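Local coordinates for salmonella typhimurium DB7155 bacteriophage DET7 tailspike (PDB 2V5I), which binds and hydrolyses the O-antigen polysaccharide of its Salmonella host, serving as the receptor-binding tailspike of the phage, at the interface of chains A and B. Numbering follows the deposited sequence. Chains: chain A/B, Salmonella typhimurium DB7155 bacteriophage DET7 tailspike.

Contact 1: the interface of chains A and B. Residues chain A 281, 328, 330, 350, 352; chain B 278, 323, 345, 347.
Neighbouring beta-helices of the tailspike trimer meet here, strands 280-283, 327-330 and 349-352 of chain A facing strands 276-278, 323-325 and 345-347 of chain B. A:Leu328 and B:Leu323 reach toward each other tip to tip, methyl CD2 of the former 3.6 Å from methyl CD1 of the latter. Both leucines carry CG anti to the backbone N (chi1 171° and 176°), which directs their methyl forks across the gap. A:Met330 slides past B:Leu323 in the opposite sense; its chain bends at chi3 and brings the terminal methyl CE to 4.1 Å from ring carbon CD1 of B:Tyr345. Against the same face of the tyrosine, toward CB and CD2, the extended chain of A:Gln352 runs the opposite way, with amide and ring planes 35° apart. Its amide carbon CD packs 3.7 Å from CB of B:Tyr345, so the amide lies near the root of the ring. Amide nitrogen NE2 of A:Gln352 also binds a water at 2.8 Å, which the hydroxyl OG of B:Ser347 holds at 2.7 Å, giving a polar bridge beside the leucines. At the far end, methyl CG2 of A:Val281 sits over one face of the B:Arg278 guanidinium, offset toward its rim and 3.9 Å from CZ. The patch spans successive rungs midway along the spike, where the outer faces of two parallel beta-helices lie side by side.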
loop_
_atom_site.group_PDB
_atom_site.type_symbol
_atom_site.label_atom_id
_atom_site.label_comp_id
_atom_site.label_asym_id
_atom_site.label_seq_id
_atom_site.Cartn_x
_atom_site.Cartn_y
_atom_site.Cartn_z
ATOM N N VAL A 281 -10.895 -4.837 4.997
ATOM C CA VAL A 281 -11.530 -3.542 5.266
ATOM C C VAL A 281 -12.614 -3.729 6.293
ATOM O O VAL A 281 -13.433 -4.646 6.166
ATOM C CB VAL A 281 -12.185 -2.999 3.982
ATOM C CG1 VAL A 281 -12.825 -1.669 4.284
ATOM C CG2 VAL A 281 -11.121 -2.835 2.856
ATOM N N LEU A 328 -7.603 -1.521 6.197
ATOM C CA LEU A 328 -8.292 -0.214 6.205
ATOM C C LEU A 328 -9.475 -0.277 7.162
ATOM O O LEU A 328 -10.202 -1.279 7.166
ATOM C CB LEU A 328 -8.816 0.138 4.812
ATOM C CG LEU A 328 -9.754 1.356 4.646
ATOM C CD1 LEU A 328 -9.057 2.622 4.979
ATOM C CD2 LEU A 328 -10.360 1.395 3.224
ATOM N N MET A 330 -12.660 2.337 8.781
ATOM C CA MET A 330 -13.315 3.645 8.842
ATOM C C MET A 330 -14.589 3.601 9.673
ATOM O O MET A 330 -15.308 2.593 9.681
ATOM C CB MET A 330 -13.675 4.091 7.418
ATOM C CG MET A 330 -12.484 4.297 6.536
ATOM S SD MET A 330 -12.948 4.959 4.908
ATOM C CE MET A 330 -13.674 6.513 5.421
ATOM N N THR A 350 -4.288 1.833 7.369
ATOM C CA THR A 350 -4.998 3.097 7.129
ATOM C C THR A 350 -6.269 3.091 7.994
ATOM O O THR A 350 -7.177 2.266 7.806
ATOM C CB THR A 350 -5.358 3.252 5.626
ATOM O OG1 THR A 350 -4.131 3.200 4.836
ATOM C CG2 THR A 350 -6.103 4.579 5.406
ATOM N N GLN A 352 -9.138 5.820 9.247
ATOM C CA GLN A 352 -9.556 7.183 8.935
ATOM C C GLN A 352 -11.001 7.406 9.347
ATOM O O GLN A 352 -11.855 6.550 9.129
ATOM C CB GLN A 352 -9.258 7.573 7.490
ATOM C CG GLN A 352 -9.801 6.755 6.457
ATOM C CD GLN A 352 -9.149 6.883 5.014
ATOM O OE1 GLN A 352 -8.049 7.479 4.732
ATOM N NE2 GLN A 352 -9.861 6.299 4.108
ATOM N N ARG B 278 -10.624 -0.097 -5.765
ATOM C CA ARG B 278 -9.535 -0.591 -4.911
ATOM C C ARG B 278 -8.716 -1.685 -5.587
ATOM O O ARG B 278 -9.224 -2.467 -6.379
ATOM C CB ARG B 278 -10.056 -1.162 -3.573
ATOM C CG ARG B 278 -10.802 -0.176 -2.700
ATOM C CD ARG B 278 -10.945 -0.705 -1.268
ATOM N NE ARG B 278 -11.737 -1.924 -1.255
ATOM C CZ ARG B 278 -11.306 -3.170 -1.007
ATOM N NH1 ARG B 278 -10.025 -3.421 -0.712
ATOM N NH2 ARG B 278 -12.146 -4.203 -1.085
ATOM N N LEU B 323 -14.898 5.002 -2.167
ATOM C CA LEU B 323 -13.825 4.444 -1.383
ATOM C C LEU B 323 -12.685 4.097 -2.355
ATOM O O LEU B 323 -12.728 3.081 -3.062
ATOM C CB LEU B 323 -14.289 3.204 -0.613
ATOM C CG LEU B 323 -13.238 2.448 0.191
ATOM C CD1 LEU B 323 -12.519 3.340 1.162
ATOM C CD2 LEU B 323 -13.940 1.295 0.937
ATOM N N TYR B 345 -12.300 10.725 1.475
ATOM C CA TYR B 345 -10.903 10.281 1.673
ATOM C C TYR B 345 -10.391 9.584 0.431
ATOM O O TYR B 345 -11.146 8.847 -0.235
ATOM C CB TYR B 345 -10.809 9.358 2.900
ATOM C CG TYR B 345 -11.134 10.098 4.188
ATOM C CD1 TYR B 345 -12.442 10.291 4.585
ATOM C CD2 TYR B 345 -10.161 10.723 4.930
ATOM C CE1 TYR B 345 -12.756 11.030 5.732
ATOM C CE2 TYR B 345 -10.457 11.438 6.082
ATOM C CZ TYR B 345 -11.807 11.668 6.417
ATOM O OH TYR B 345 -12.129 12.381 7.534
ATOM N N SER B 347 -6.720 7.377 -0.508
ATOM C CA SER B 347 -5.458 6.919 0.059
ATOM C C SER B 347 -4.717 5.938 -0.830
ATOM O O SER B 347 -5.297 5.202 -1.620
ATOM C CB SER B 347 -5.664 6.189 1.409
ATOM O OG SER B 347 -6.665 5.166 1.295
HETATM O O HOH W 1 -9.248 5.900 1.408
#

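Contact 2: the interface of chains A and B. Residues chain A 511-513; chain B 525-527, 532-533.
Strand pairing between subunits marks this contact in the C-terminal part of the P22-type tailspike, the intertwined region in which the chains of the trimer wrap around one another. A:Glu513, in strand 512-515, forms an antiparallel beta bridge with B:Ser533, in strand 531-537, so a strand of one subunit is laid against a strand of the next. The two backbones are close along the bridge: the carbonyl oxygen O of B:Met532 lies 3.4 Å from CA of A:Glu513.

The side chain of A:Glu513 accepts a hydrogen bond across the contact. With CG anti to its own carbonyl carbon (chi1 -72°) and the chain extended beyond it, the carboxylate is carried away from the paired strands toward the segment that follows the 3-10 helix 523-525 of chain B. There the backbone N of B:Leu527 donates to carboxylate oxygen OE1 of A:Glu513 at 3.2 Å. The donor meets this oxygen nearly along its C-O axis, but the angle of 137° at the hydrogen leaves the bond well short of straight. CA of B:Val526 lies 3.6 Å from the same OE1, placing the carboxylate against the backbone of this turn.

Within chain B, the hydroxyl OG of B:Ser533 donates to the carbonyl oxygen O of B:Gly525 at 2.9 Å, approaching 29° out of the carbonyl plane. This bond ties the bridging strand to the end of the 3-10 helix and fixes the serine hydroxyl beneath the aliphatic part of A:Glu513.

Van der Waals contacts complete the patch. CB of A:Glu513 lies 3.9 Å from OG of B:Ser533. The carboxylate carbon CD of A:Glu513 is 3.8 Å from the carbonyl oxygen O of B:Gly525. Beside the bridge, methyl CG2 of A:Thr511 reaches CB of B:Ser533 at 4.1 Å.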
loop_
_atom_site.group_PDB
_atom_site.type_symbol
_atom_site.label_atom_id
_atom_site.label_comp_id
_atom_site.label_asym_id
_atom_site.label_seq_id
_atom_site.Cartn_x
_atom_site.Cartn_y
_atom_site.Cartn_z
ATOM N N THR A 511 23.600 44.973 8.221
ATOM C CA THR A 511 24.195 44.926 9.549
ATOM C C THR A 511 23.557 43.823 10.440
ATOM O O THR A 511 22.607 43.150 10.071
ATOM C CB THR A 511 24.218 46.338 10.206
ATOM O OG1 THR A 511 25.168 46.339 11.297
ATOM C CG2 THR A 511 22.859 46.770 10.693
ATOM N N THR A 512 24.087 43.686 11.646
ATOM C CA THR A 512 23.664 42.702 12.616
ATOM C C THR A 512 23.167 43.473 13.823
ATOM O O THR A 512 23.872 44.366 14.299
ATOM C CB THR A 512 24.847 41.870 13.057
ATOM O OG1 THR A 512 25.560 41.378 11.888
ATOM C CG2 THR A 512 24.363 40.705 13.873
ATOM N N GLU A 513 21.928 43.187 14.243
ATOM C CA GLU A 513 21.414 43.738 15.462
ATOM C C GLU A 513 21.581 42.687 16.545
ATOM O O GLU A 513 21.016 41.598 16.448
ATOM C CB GLU A 513 19.937 44.105 15.299
ATOM C CG GLU A 513 19.698 45.310 14.448
ATOM C CD GLU A 513 18.265 45.394 13.986
ATOM O OE1 GLU A 513 17.473 45.963 14.736
ATOM O OE2 GLU A 513 17.924 44.813 12.911
ATOM N N GLY B 525 17.749 51.869 11.885
ATOM C CA GLY B 525 18.644 50.735 11.904
ATOM C C GLY B 525 18.740 49.907 13.167
ATOM O O GLY B 525 19.440 48.897 13.174
ATOM N N VAL B 526 18.090 50.337 14.250
ATOM C CA VAL B 526 17.924 49.489 15.405
ATOM C C VAL B 526 16.440 49.491 15.835
ATOM O O VAL B 526 15.803 50.533 15.848
ATOM C CB VAL B 526 18.872 49.922 16.582
ATOM C CG1 VAL B 526 18.471 51.226 17.214
ATOM C CG2 VAL B 526 18.997 48.866 17.542
ATOM N N LEU B 527 15.926 48.321 16.158
ATOM C CA LEU B 527 14.489 48.130 16.446
ATOM C C LEU B 527 14.170 47.914 17.934
ATOM O O LEU B 527 13.469 48.708 18.519
ATOM C CB LEU B 527 13.937 46.989 15.605
ATOM C CG LEU B 527 12.455 46.672 15.794
ATOM C CD1 LEU B 527 11.611 47.853 15.293
ATOM C CD2 LEU B 527 12.121 45.400 15.021
ATOM N N MET B 532 21.884 46.400 19.750
ATOM C CA MET B 532 22.974 47.239 19.191
ATOM C C MET B 532 23.247 46.861 17.750
ATOM O O MET B 532 23.329 45.694 17.443
ATOM C CB MET B 532 24.254 46.946 20.000
ATOM C CG MET B 532 25.452 47.598 19.476
ATOM S SD MET B 532 26.922 47.026 20.360
ATOM C CE MET B 532 27.285 45.524 19.428
ATOM N N SER B 533 23.368 47.857 16.872
ATOM C CA SER B 533 23.823 47.648 15.484
ATOM C C SER B 533 25.114 48.424 15.254
ATOM O O SER B 533 25.268 49.570 15.730
ATOM C CB SER B 533 22.806 48.237 14.530
ATOM O OG SER B 533 21.576 47.584 14.692
#

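Contact 1 and contact 2 join the same two chains, their C-alpha centres about 54 Å apart, and share no residue or secondary-structure element. Chain A and chain B contribute different residues at each, as expected when neighbouring subunits of a trimer meet through unlike faces. Contact 1 joins separate beta-helices through side chains and a water, whereas contact 2 adds backbone strand pairing between subunits. Subunit association is thus seen both midway along the spike and near its C-terminal end. The intertwined end probably helps to clamp the trimer and keep the long helices in register.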